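DNA alpha-glucosyltransferase (Enterobacteria phage T4, PDB 1XV5) is a phage glycosyltransferase of the GT-B clan, built from two Rossmann-like domains, with uridine-5'-diphosphate bound in this model. Local coordinates at residues Y97-L101 with L126-T131; H141-D146 with K300-S305; M152-Y156 with E168-V172. One frame throughout, in Å; residues are numbered along the deposited sequence.

Contact 1: Y97-L101 with L126-T131; sequences YKKLL and LGLEET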
ATOM      1  N   TYR A  97       7.175 -24.519  -3.289  1.00 24.48           N
ATOM      2  CA  TYR A  97       7.729 -23.200  -3.026  1.00 24.53           C
ATOM      3  C   TYR A  97       8.990 -23.370  -2.188  1.00 25.18           C
ATOM      4  O   TYR A  97      10.008 -22.730  -2.442  1.00 26.04           O
ATOM      5  CB  TYR A  97       6.727 -22.310  -2.284  1.00 24.25           C
ATOM      6  CG  TYR A  97       7.341 -21.006  -1.823  1.00 21.78           C
ATOM      7  CD1 TYR A  97       7.642 -20.791  -0.481  1.00 23.29           C
ATOM      8  CD2 TYR A  97       7.683 -20.014  -2.741  1.00 22.89           C
ATOM      9  CE1 TYR A  97       8.275 -19.619  -0.062  1.00 22.64           C
ATOM     10  CE2 TYR A  97       8.320 -18.840  -2.334  1.00 21.47           C
ATOM     11  CZ  TYR A  97       8.614 -18.653  -0.993  1.00 22.99           C
ATOM     12  OH  TYR A  97       9.267 -17.511  -0.584  1.00 24.01           O
ATOM     13  N   LYS A  98       8.921 -24.248  -1.193  1.00 26.42           N
ATOM     14  CA  LYS A  98      10.072 -24.502  -0.340  1.00 27.17           C
ATOM     15  C   LYS A  98      11.197 -25.129  -1.158  1.00 27.80           C
ATOM     16  O   LYS A  98      12.371 -24.845  -0.921  1.00 26.62           O
ATOM     17  CB  LYS A  98       9.693 -25.425   0.821  1.00 29.12           C
ATOM     18  CG  LYS A  98       8.733 -24.799   1.819  1.00 31.90           C
ATOM     19  CD  LYS A  98       8.526 -25.699   3.027  1.00 35.20           C
ATOM     20  CE  LYS A  98       7.606 -25.047   4.048  1.00 37.38           C
ATOM     21  NZ  LYS A  98       7.442 -25.879   5.275  1.00 40.03           N
ATOM     22  N   LYS A  99      10.836 -25.976  -2.120  1.00 27.35           N
ATOM     23  CA  LYS A  99      11.836 -26.619  -2.967  1.00 28.28           C
ATOM     24  C   LYS A  99      12.513 -25.555  -3.820  1.00 28.45           C
ATOM     25  O   LYS A  99      13.722 -25.613  -4.066  1.00 27.25           O
ATOM     26  CB  LYS A  99      11.197 -27.673  -3.879  1.00 29.25           C
ATOM     27  CG  LYS A  99      12.231 -28.534  -4.590  1.00 32.43           C
ATOM     28  CD  LYS A  99      11.657 -29.326  -5.755  1.00 34.46           C
ATOM     29  CE  LYS A  99      10.576 -30.293  -5.340  1.00 35.46           C
ATOM     30  NZ  LYS A  99      10.064 -31.020  -6.539  1.00 37.03           N
ATOM     31  N   LEU A 100      11.728 -24.585  -4.277  1.00 27.52           N
ATOM     32  CA  LEU A 100      12.259 -23.496  -5.087  1.00 28.14           C
ATOM     33  C   LEU A 100      13.357 -22.763  -4.331  1.00 26.72           C
ATOM     34  O   LEU A 100      14.434 -22.511  -4.870  1.00 26.06           O
ATOM     35  CB  LEU A 100      11.155 -22.496  -5.439  1.00 29.72           C
ATOM     36  CG  LEU A 100      10.387 -22.677  -6.744  1.00 32.91           C
ATOM     37  CD1 LEU A 100       9.332 -21.581  -6.857  1.00 33.35           C
ATOM     38  CD2 LEU A 100      11.350 -22.606  -7.923  1.00 33.77           C
ATOM     39  N   LEU A 101      13.070 -22.417  -3.079  1.00 26.57           N
ATOM     40  CA  LEU A 101      14.027 -21.708  -2.239  1.00 27.14           C
ATOM     41  C   LEU A 101      15.336 -22.481  -2.115  1.00 27.92           C
ATOM     42  O   LEU A 101      16.416 -21.910  -2.246  1.00 27.22           O
ATOM     43  CB  LEU A 101      13.436 -21.477  -0.848  1.00 25.67           C
ATOM     44  CG  LEU A 101      12.203 -20.573  -0.766  1.00 25.40           C
ATOM     45  CD1 LEU A 101      11.702 -20.536   0.663  1.00 24.37           C
ATOM     46  CD2 LEU A 101      12.547 -19.170  -1.246  1.00 25.12           C
ATOM     47  N   LEU A 126       2.991 -18.942   4.764  1.00 26.84           N
ATOM     48  CA  LEU A 126       3.601 -20.262   4.838  1.00 26.44           C
ATOM     49  C   LEU A 126       4.974 -20.152   4.191  1.00 25.86           C
ATOM     50  O   LEU A 126       5.113 -19.561   3.120  1.00 25.45           O
ATOM     51  CB  LEU A 126       2.765 -21.304   4.089  1.00 27.61           C
ATOM     52  CG  LEU A 126       1.448 -21.766   4.720  1.00 28.61           C
ATOM     53  CD1 LEU A 126       0.777 -22.781   3.805  1.00 28.18           C
ATOM     54  CD2 LEU A 126       1.715 -22.382   6.083  1.00 28.54           C
ATOM     55  N   GLY A 127       5.987 -20.705   4.851  1.00 24.88           N
ATOM     56  CA  GLY A 127       7.331 -20.663   4.308  1.00 24.85           C
ATOM     57  C   GLY A 127       8.047 -19.330   4.438  1.00 24.60           C
ATOM     58  O   GLY A 127       9.055 -19.102   3.770  1.00 24.41           O
ATOM     59  N   LEU A 128       7.543 -18.444   5.289  1.00 24.31           N
ATOM     60  CA  LEU A 128       8.188 -17.146   5.469  1.00 24.43           C
ATOM     61  C   LEU A 128       9.546 -17.312   6.148  1.00 25.48           C
ATOM     62  O   LEU A 128      10.510 -16.625   5.805  1.00 25.35           O
ATOM     63  CB  LEU A 128       7.307 -16.216   6.306  1.00 22.40           C
ATOM     64  CG  LEU A 128       7.863 -14.799   6.494  1.00 22.55           C
ATOM     65  CD1 LEU A 128       8.132 -14.166   5.134  1.00 20.62           C
ATOM     66  CD2 LEU A 128       6.873 -13.962   7.287  1.00 22.43           C
ATOM     67  N   GLU A 129       9.620 -18.227   7.111  1.00 25.50           N
ATOM     68  CA  GLU A 129      10.869 -18.471   7.823  1.00 25.71           C
ATOM     69  C   GLU A 129      11.953 -18.941   6.863  1.00 24.95           C
ATOM     70  O   GLU A 129      13.079 -18.449   6.901  1.00 23.40           O
ATOM     71  CB  GLU A 129      10.675 -19.517   8.928  1.00 27.86           C
ATOM     72  CG  GLU A 129      11.953 -19.802   9.710  1.00 31.52           C
ATOM     73  CD  GLU A 129      11.770 -20.816  10.830  1.00 34.34           C
ATOM     74  OE1 GLU A 129      12.752 -21.063  11.561  1.00 36.19           O
ATOM     75  OE2 GLU A 129      10.656 -21.362  10.981  1.00 37.08           O
ATOM     76  N   GLU A 130      11.608 -19.894   6.002  1.00 25.34           N
ATOM     77  CA  GLU A 130      12.560 -20.426   5.035  1.00 26.37           C
ATOM     78  C   GLU A 130      12.984 -19.344   4.054  1.00 26.03           C
ATOM     79  O   GLU A 130      14.124 -19.314   3.593  1.00 25.27           O
ATOM     80  CB  GLU A 130      11.949 -21.607   4.275  1.00 28.74           C
ATOM     81  CG  GLU A 130      11.774 -22.859   5.122  1.00 30.76           C
ATOM     82  CD  GLU A 130      10.437 -22.925   5.834  1.00 33.41           C
ATOM     83  OE1 GLU A 130       9.875 -21.865   6.178  1.00 32.09           O
ATOM     84  OE2 GLU A 130       9.952 -24.052   6.061  1.00 34.45           O
ATOM     85  N   THR A 131      12.053 -18.453   3.741  1.00 25.16           N
ATOM     86  CA  THR A 131      12.322 -17.362   2.819  1.00 23.12           C
ATOM     87  C   THR A 131      13.324 -16.405   3.455  1.00 23.43           C
ATOM     88  O   THR A 131      14.283 -15.966   2.812  1.00 23.18           O
ATOM     89  CB  THR A 131      11.024 -16.598   2.490  1.00 23.73           C
ATOM     90  OG1 THR A 131      10.062 -17.511   1.946  1.00 22.81           O
ATOM     91  CG2 THR A 131      11.296 -15.488   1.482  1.00 21.18           C
TER
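Two helices of the N-terminal Rossmann-like domain meet here in a partly polar contact: the latter part of helix 91-103 packs against the N-terminal turn of helix 128-134. Gly-127 is the N-cap of the second helix, and the closest pair of alpha carbons, Lys-98 CA and Gly-127 CA at 6.6 Å, falls at this residue. Its phi is positive (76°), and an ideal beta carbon there would lie only 3.3 Å from Tyr-97 CD1, so the bare alpha carbon leaves room for the ring. The phenol reaches past the glycine, edge-on to Gly-127 O, and Tyr-97 OH donates a 2.7 Å hydrogen bond to Thr-131 OG1. That hydroxyl in turn donates to Gly-127 O (Thr-131 OG1 to Gly-127 O, 2.6 Å), the carbonyl that also takes the first helical bond from Thr-131 N (3.1 Å). The result is a short chain of hydrogen bonds from one helix into the capping turn of the other. Nearer solvent, the extended Lys-98 forms a salt bridge with Glu-130, its hydrogen bond weak. On the inner side Tyr-97, Leu-101 and Thr-131 all touch Ile-81 of strand 78-83, which sets the helix pair on the parallel sheet. Leu-101 fills the gap between the helices, its CD1 lying 3.7 Å from Thr-131 OG1 and 3.8 Å from Glu-130 CB.

Contact 2: H141-D146 with K300-S305; sequences HSDNGD and KYLQRS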
ATOM      1  N   HIS A 141       8.795  -2.499   7.087  1.00 12.66           N
ATOM      2  CA  HIS A 141       8.283  -1.136   7.230  1.00 14.15           C
ATOM      3  C   HIS A 141       8.672  -0.452   8.540  1.00 13.38           C
ATOM      4  O   HIS A 141       8.591   0.772   8.647  1.00 14.53           O
ATOM      5  CB  HIS A 141       6.755  -1.126   7.128  1.00 14.50           C
ATOM      6  CG  HIS A 141       6.229  -1.278   5.734  1.00 13.91           C
ATOM      7  ND1 HIS A 141       6.440  -0.338   4.749  1.00 14.15           N
ATOM      8  CD2 HIS A 141       5.466  -2.246   5.174  1.00 14.91           C
ATOM      9  CE1 HIS A 141       5.825  -0.718   3.643  1.00 15.44           C
ATOM     10  NE2 HIS A 141       5.226  -1.873   3.874  1.00 14.52           N
ATOM     11  N   SER A 142       9.088  -1.226   9.537  1.00 14.23           N
ATOM     12  CA  SER A 142       9.434  -0.627  10.824  1.00 16.13           C
ATOM     13  C   SER A 142      10.390  -1.450  11.679  1.00 17.30           C
ATOM     14  O   SER A 142      10.273  -2.674  11.765  1.00 16.87           O
ATOM     15  CB  SER A 142       8.152  -0.358  11.616  1.00 14.96           C
ATOM     16  OG  SER A 142       8.437   0.141  12.912  1.00 17.25           O
ATOM     17  N   ASP A 143      11.335  -0.766  12.317  1.00 18.14           N
ATOM     18  CA  ASP A 143      12.296  -1.433  13.185  1.00 20.24           C
ATOM     19  C   ASP A 143      11.571  -2.009  14.404  1.00 20.89           C
ATOM     20  O   ASP A 143      12.040  -2.967  15.018  1.00 21.58           O
ATOM     21  CB  ASP A 143      13.371  -0.449  13.673  1.00 23.51           C
ATOM     22  CG  ASP A 143      14.212   0.125  12.543  1.00 27.23           C
ATOM     23  OD1 ASP A 143      14.445  -0.581  11.541  1.00 29.73           O
ATOM     24  OD2 ASP A 143      14.662   1.286  12.665  1.00 30.18           O
ATOM     25  N   ASN A 144      10.424  -1.424  14.744  1.00 20.18           N
ATOM     26  CA  ASN A 144       9.652  -1.871  15.905  1.00 20.86           C
ATOM     27  C   ASN A 144       8.390  -2.657  15.565  1.00 20.57           C
ATOM     28  O   ASN A 144       7.558  -2.913  16.439  1.00 20.23           O
ATOM     29  CB  ASN A 144       9.281  -0.666  16.773  1.00 23.44           C
ATOM     30  CG  ASN A 144      10.497   0.008  17.373  1.00 26.76           C
ATOM     31  OD1 ASN A 144      11.244  -0.604  18.134  1.00 29.38           O
ATOM     32  ND2 ASN A 144      10.707   1.273  17.026  1.00 29.67           N
ATOM     33  N   GLY A 145       8.249  -3.046  14.303  1.00 18.72           N
ATOM     34  CA  GLY A 145       7.081  -3.803  13.894  1.00 19.02           C
ATOM     35  C   GLY A 145       7.093  -5.235  14.403  1.00 20.15           C
ATOM     36  O   GLY A 145       8.087  -5.700  14.960  1.00 20.26           O
ATOM     37  N   ASP A 146       5.984  -5.938  14.205  1.00 20.11           N
ATOM     38  CA  ASP A 146       5.868  -7.321  14.645  1.00 21.48           C
ATOM     39  C   ASP A 146       6.855  -8.233  13.924  1.00 21.78           C
ATOM     40  O   ASP A 146       7.387  -9.170  14.519  1.00 23.43           O
ATOM     41  CB  ASP A 146       4.433  -7.817  14.434  1.00 20.54           C
ATOM     42  CG  ASP A 146       3.450  -7.182  15.406  1.00 23.25           C
ATOM     43  OD1 ASP A 146       2.227  -7.302  15.187  1.00 23.03           O
ATOM     44  OD2 ASP A 146       3.900  -6.570  16.398  1.00 21.96           O
ATOM     45  N   LYS A 300       4.039   1.501  16.662  1.00 17.37           N
ATOM     46  CA  LYS A 300       5.073   0.486  16.452  1.00 18.39           C
ATOM     47  C   LYS A 300       5.294   0.110  14.990  1.00 18.08           C
ATOM     48  O   LYS A 300       6.399  -0.273  14.606  1.00 16.95           O
ATOM     49  CB  LYS A 300       4.729  -0.780  17.239  1.00 20.51           C
ATOM     50  CG  LYS A 300       3.432  -1.425  16.785  1.00 24.28           C
ATOM     51  CD  LYS A 300       2.933  -2.477  17.765  1.00 31.08           C
ATOM     52  CE  LYS A 300       3.798  -3.713  17.762  1.00 31.62           C
ATOM     53  NZ  LYS A 300       3.211  -4.752  18.655  1.00 37.87           N
ATOM     54  N   TYR A 301       4.239   0.209  14.183  1.00 17.19           N
ATOM     55  CA  TYR A 301       4.313  -0.149  12.769  1.00 16.44           C
ATOM     56  C   TYR A 301       4.722   1.011  11.870  1.00 16.95           C
ATOM     57  O   TYR A 301       4.943   0.820  10.674  1.00 15.48           O
ATOM     58  CB  TYR A 301       2.953  -0.662  12.284  1.00 17.72           C
ATOM     59  CG  TYR A 301       2.403  -1.819  13.077  1.00 17.34           C
ATOM     60  CD1 TYR A 301       3.046  -3.058  13.077  1.00 18.52           C
ATOM     61  CD2 TYR A 301       1.248  -1.675  13.849  1.00 18.37           C
ATOM     62  CE1 TYR A 301       2.557  -4.126  13.829  1.00 18.06           C
ATOM     63  CE2 TYR A 301       0.750  -2.737  14.607  1.00 17.48           C
ATOM     64  CZ  TYR A 301       1.411  -3.958  14.593  1.00 19.50           C
ATOM     65  OH  TYR A 301       0.940  -5.007  15.355  1.00 17.89           O
ATOM     66  N   LEU A 302       4.827   2.205  12.440  1.00 14.35           N
ATOM     67  CA  LEU A 302       5.150   3.388  11.651  1.00 15.38           C
ATOM     68  C   LEU A 302       6.552   3.955  11.832  1.00 15.73           C
ATOM     69  O   LEU A 302       6.965   4.264  12.948  1.00 16.11           O
ATOM     70  CB  LEU A 302       4.121   4.485  11.954  1.00 14.30           C
ATOM     71  CG  LEU A 302       2.663   4.103  11.667  1.00 15.48           C
ATOM     72  CD1 LEU A 302       1.721   5.152  12.247  1.00 17.50           C
ATOM     73  CD2 LEU A 302       2.449   3.967  10.162  1.00 16.62           C
ATOM     74  N   GLN A 303       7.271   4.098  10.720  1.00 14.75           N
ATOM     75  CA  GLN A 303       8.615   4.664  10.736  1.00 15.18           C
ATOM     76  C   GLN A 303       8.666   5.783   9.694  1.00 15.52           C
ATOM     77  O   GLN A 303       8.615   6.961  10.052  1.00 16.06           O
ATOM     78  CB  GLN A 303       9.671   3.585  10.442  1.00 15.76           C
ATOM     79  CG  GLN A 303      11.101   4.032  10.765  1.00 16.92           C
ATOM     80  CD  GLN A 303      12.045   2.864  11.015  1.00 18.19           C
ATOM     81  OE1 GLN A 303      11.680   1.891  11.676  1.00 19.26           O
ATOM     82  NE2 GLN A 303      13.272   2.967  10.509  1.00 16.32           N
ATOM     83  N   ARG A 304       8.743   5.424   8.412  1.00 14.88           N
ATOM     84  CA  ARG A 304       8.772   6.416   7.330  1.00 14.13           C
ATOM     85  C   ARG A 304       7.747   6.100   6.242  1.00 12.72           C
ATOM     86  O   ARG A 304       7.494   6.917   5.370  1.00 14.32           O
ATOM     87  CB  ARG A 304      10.146   6.454   6.637  1.00 13.62           C
ATOM     88  CG  ARG A 304      11.319   6.952   7.470  1.00 13.49           C
ATOM     89  CD  ARG A 304      12.599   6.943   6.624  1.00 13.44           C
ATOM     90  NE  ARG A 304      12.931   5.597   6.156  1.00 14.96           N
ATOM     91  CZ  ARG A 304      13.783   5.330   5.168  1.00 16.88           C
ATOM     92  NH1 ARG A 304      14.017   4.072   4.811  1.00 13.42           N
ATOM     93  NH2 ARG A 304      14.396   6.318   4.529  1.00 16.29           N
ATOM     94  N   SER A 305       7.151   4.917   6.297  1.00 12.22           N
ATOM     95  CA  SER A 305       6.226   4.509   5.250  1.00 12.41           C
ATOM     96  C   SER A 305       4.788   5.012   5.230  1.00 13.31           C
ATOM     97  O   SER A 305       4.004   4.723   6.137  1.00 12.20           O
ATOM     98  CB  SER A 305       6.179   2.979   5.178  1.00 13.48           C
ATOM     99  OG  SER A 305       7.472   2.430   5.009  1.00 13.19           O
TER
HETATM  100  O   HOH W   1       9.461   3.094   6.792  1.00 13.15           O
HETATM  101  O   HOH W   2       6.813   2.827   8.274  1.00 14.61           O
HETATM  102  O   HOH W   3      10.307   2.029  14.416  1.00 34.97           O
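Strikingly, this join between the two Rossmann-like domains is almost wholly polar: two connecting segments, largely without regular structure and 154 residues apart in sequence, are held by six direct hydrogen bonds and three bridging waters. Asp-146 takes two partners at once, Tyr-301 OH on its OD1 (2.6 Å) and Lys-300 NZ on its OD2 (3.0 Å), the second a salt bridge. Ser-142 OG organises the middle. It accepts from Asn-144 N (3.1 Å), making an ST turn inside the type I beta turn 142-145, and donates to Lys-300 O (2.7 Å). Gln-303 points toward the same turn, where its OE1 receives Asp-143 N (2.8 Å), while its NE2 bonds weakly to Asp-143 OD2. Water 3 donates to both Ser-142 OG and Gln-303 OE1, each at 3.1 Å. At the other end His-141 ND1 and Ser-305 OG share a 3.0 Å hydrogen bond, and water 2 spans His-141 O (2.7 Å), Gln-303 N (2.8 Å) and Ser-305 N (2.9 Å). His-141 also meets the rings of His-117 and Phe-175, and its NE2 bonds a glycerol. The first segment runs from strand 137-140 of one sheet into helix 146-155, with Gly-145 as N-cap; the second lies between strand 288-293 of the other sheet and helix 308-316, so the contact ties the two domains together.

Contact 3: M152-Y156 with E168-V172; sequences MKEWY and EAPTV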
ATOM      1  N   MET A 152      11.126 -12.351  13.871  1.00 31.15           N
ATOM      2  CA  MET A 152      12.577 -12.452  13.765  1.00 32.42           C
ATOM      3  C   MET A 152      13.217 -13.016  15.028  1.00 34.05           C
ATOM      4  O   MET A 152      14.126 -13.845  14.956  1.00 34.46           O
ATOM      5  CB  MET A 152      13.187 -11.084  13.450  1.00 31.56           C
ATOM      6  CG  MET A 152      13.036 -10.650  11.998  1.00 31.94           C
ATOM      7  SD  MET A 152      13.816 -11.803  10.843  1.00 33.52           S
ATOM      8  CE  MET A 152      15.551 -11.511  11.191  1.00 31.70           C
ATOM      9  N   LYS A 153      12.748 -12.565  16.186  1.00 34.92           N
ATOM     10  CA  LYS A 153      13.298 -13.044  17.445  1.00 36.60           C
ATOM     11  C   LYS A 153      12.829 -14.464  17.723  1.00 36.40           C
ATOM     12  O   LYS A 153      13.431 -15.180  18.522  1.00 36.93           O
ATOM     13  CB  LYS A 153      12.897 -12.109  18.588  1.00 38.65           C
ATOM     14  CG  LYS A 153      13.500 -10.718  18.447  1.00 41.33           C
ATOM     15  CD  LYS A 153      13.314  -9.873  19.695  1.00 43.25           C
ATOM     16  CE  LYS A 153      14.028  -8.536  19.544  1.00 44.58           C
ATOM     17  NZ  LYS A 153      13.952  -7.705  20.777  1.00 47.65           N
ATOM     18  N   GLU A 154      11.760 -14.869  17.046  1.00 36.37           N
ATOM     19  CA  GLU A 154      11.218 -16.210  17.212  1.00 36.19           C
ATOM     20  C   GLU A 154      12.009 -17.198  16.362  1.00 36.32           C
ATOM     21  O   GLU A 154      12.212 -18.347  16.758  1.00 36.95           O
ATOM     22  CB  GLU A 154       9.745 -16.238  16.806  1.00 37.10           C
ATOM     23  CG  GLU A 154       9.073 -17.584  17.005  1.00 38.49           C
ATOM     24  CD  GLU A 154       7.591 -17.544  16.687  1.00 38.86           C
ATOM     25  OE1 GLU A 154       6.879 -16.708  17.283  1.00 39.93           O
ATOM     26  OE2 GLU A 154       7.138 -18.348  15.845  1.00 39.41           O
ATOM     27  N   TRP A 155      12.455 -16.748  15.195  1.00 34.99           N
ATOM     28  CA  TRP A 155      13.228 -17.604  14.302  1.00 35.96           C
ATOM     29  C   TRP A 155      14.698 -17.608  14.707  1.00 37.26           C
ATOM     30  O   TRP A 155      15.424 -18.564  14.438  1.00 36.85           O
ATOM     31  CB  TRP A 155      13.098 -17.128  12.851  1.00 34.39           C
ATOM     32  CG  TRP A 155      11.692 -17.144  12.319  1.00 33.70           C
ATOM     33  CD1 TRP A 155      10.754 -18.122  12.502  1.00 34.33           C
ATOM     34  CD2 TRP A 155      11.083 -16.157  11.479  1.00 33.74           C
ATOM     35  NE1 TRP A 155       9.599 -17.804  11.825  1.00 33.45           N
ATOM     36  CE2 TRP A 155       9.774 -16.603  11.189  1.00 34.33           C
ATOM     37  CE3 TRP A 155      11.517 -14.938  10.939  1.00 33.94           C
ATOM     38  CZ2 TRP A 155       8.893 -15.873  10.382  1.00 33.44           C
ATOM     39  CZ3 TRP A 155      10.640 -14.212  10.138  1.00 34.47           C
ATOM     40  CH2 TRP A 155       9.344 -14.684   9.869  1.00 33.12           C
ATOM     41  N   TYR A 156      15.124 -16.529  15.355  1.00 38.57           N
ATOM     42  CA  TYR A 156      16.500 -16.377  15.814  1.00 40.54           C
ATOM     43  C   TYR A 156      16.464 -16.025  17.299  1.00 43.21           C
ATOM     44  O   TYR A 156      16.747 -14.891  17.689  1.00 42.75           O
ATOM     45  CB  TYR A 156      17.190 -15.266  15.021  1.00 38.55           C
ATOM     46  CG  TYR A 156      17.248 -15.538  13.536  1.00 36.32           C
ATOM     47  CD1 TYR A 156      18.265 -16.318  12.988  1.00 35.25           C
ATOM     48  CD2 TYR A 156      16.263 -15.044  12.680  1.00 35.19           C
ATOM     49  CE1 TYR A 156      18.302 -16.600  11.624  1.00 34.79           C
ATOM     50  CE2 TYR A 156      16.288 -15.321  11.316  1.00 33.91           C
ATOM     51  CZ  TYR A 156      17.310 -16.099  10.794  1.00 34.09           C
ATOM     52  OH  TYR A 156      17.340 -16.368   9.446  1.00 32.78           O
ATOM     53  N   GLU A 168      23.377 -15.342  14.948  1.00 54.53           N
ATOM     54  CA  GLU A 168      22.820 -14.000  15.077  1.00 51.77           C
ATOM     55  C   GLU A 168      21.758 -13.781  14.010  1.00 48.84           C
ATOM     56  O   GLU A 168      21.907 -14.232  12.874  1.00 48.44           O
ATOM     57  CB  GLU A 168      23.909 -12.941  14.903  1.00 53.61           C
ATOM     58  CG  GLU A 168      24.886 -12.823  16.054  1.00 56.06           C
ATOM     59  CD  GLU A 168      25.868 -11.688  15.848  1.00 57.19           C
ATOM     60  OE1 GLU A 168      26.645 -11.745  14.870  1.00 57.66           O
ATOM     61  OE2 GLU A 168      25.860 -10.737  16.659  1.00 57.97           O
ATOM     62  N   ALA A 169      20.688 -13.087  14.374  1.00 45.13           N
ATOM     63  CA  ALA A 169      19.621 -12.806  13.425  1.00 41.42           C
ATOM     64  C   ALA A 169      20.190 -11.929  12.317  1.00 38.21           C
ATOM     65  O   ALA A 169      21.083 -11.113  12.557  1.00 37.89           O
ATOM     66  CB  ALA A 169      18.471 -12.089  14.123  1.00 41.91           C
ATOM     67  N   PRO A 170      19.693 -12.097  11.084  1.00 35.12           N
ATOM     68  CA  PRO A 170      20.184 -11.290   9.966  1.00 32.05           C
ATOM     69  C   PRO A 170      19.698  -9.847  10.098  1.00 29.27           C
ATOM     70  O   PRO A 170      18.744  -9.570  10.824  1.00 27.88           O
ATOM     71  CB  PRO A 170      19.599 -12.000   8.751  1.00 32.69           C
ATOM     72  CG  PRO A 170      18.298 -12.517   9.272  1.00 34.17           C
ATOM     73  CD  PRO A 170      18.684 -13.068  10.627  1.00 34.73           C
ATOM     74  N   THR A 171      20.361  -8.935   9.398  1.00 26.15           N
ATOM     75  CA  THR A 171      19.995  -7.527   9.450  1.00 25.09           C
ATOM     76  C   THR A 171      18.717  -7.242   8.669  1.00 23.09           C
ATOM     77  O   THR A 171      18.523  -7.757   7.569  1.00 21.88           O
ATOM     78  CB  THR A 171      21.116  -6.644   8.869  1.00 26.50           C
ATOM     79  OG1 THR A 171      22.346  -6.912   9.556  1.00 27.31           O
ATOM     80  CG2 THR A 171      20.763  -5.173   9.019  1.00 26.27           C
ATOM     81  N   VAL A 172      17.843  -6.426   9.250  1.00 20.77           N
ATOM     82  CA  VAL A 172      16.602  -6.042   8.586  1.00 19.38           C
ATOM     83  C   VAL A 172      16.685  -4.541   8.353  1.00 19.30           C
ATOM     84  O   VAL A 172      16.872  -3.767   9.296  1.00 20.28           O
ATOM     85  CB  VAL A 172      15.353  -6.336   9.449  1.00 19.81           C
ATOM     86  CG1 VAL A 172      14.090  -5.881   8.707  1.00 19.86           C
ATOM     87  CG2 VAL A 172      15.274  -7.827   9.765  1.00 20.23           C
TER
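Within a beta-alpha-beta crossover of the N-terminal Rossmann-like domain, the end of helix 146-155 packs on the connection that leads back to edge strand 172-174. The fit rests on apolar packing and CH-pi contacts. The connection runs extended, and its Ala-169 and Pro-170 form a ridge lying over one face of the Tyr-156 ring. Pro-170 CD lies over that face, shifted toward the hydroxyl end, 3.3 Å from Tyr-156 CZ and 3.5 Å from the ring centroid, 18° off the normal; Ala-169 CA is 4.0 Å from the centroid and 28° off. Both are CH-pi contacts. Beside the ring, the methyl of Ala-169 nestles against the base of the tyrosine, with Ala-169 CB 3.5 Å from Tyr-156 CB. The complementary bump comes from the helix. Met-152, folded with all three chi angles near m, pushes its terminal methyl into a hollow bordered by Ala-169, Pro-170 and Val-172. Tyr-156 follows the last helical residue, though Tyr-156 N still bonds Met-152 O (2.9 Å). Arg-133 of helix 128-134 makes a cation-pi contact with the same ring, and Pro-170 and Val-172 also touch Ile-138 of strand 137-140, the first strand of the same crossover. At the tip of the methionine bump, Met-152 CE lies 3.5 Å from Pro-170 CG, 4.0 Å from Val-172 CG2 and 4.2 Å from Ala-169 CB.

How the contacts relate
Contacts 1 and 3 lie wholly in the N-terminal domain, whereas contact 2 spans both domains. Contacts 1 and 3, with centres about 16 Å apart, touch directly through Trp-155: its CD1 lies 3.3 Å from Glu-129 CD and its CH2 3.6 Å from Leu-128 CD2, so helices 91-103, 128-134 and 146-155 pack in succession. Helix 146-155 also links contacts 2 and 3, beginning in one and ending in the other; their centres are about 16 Å apart, and contact 3 is nested in the loop that contact 2 closes. Contact 2 lies near the ligand: the His-141 side chain is about 7 Å from uridine-5'-diphosphate. Contact 1 is centred about 24 Å from contact 2.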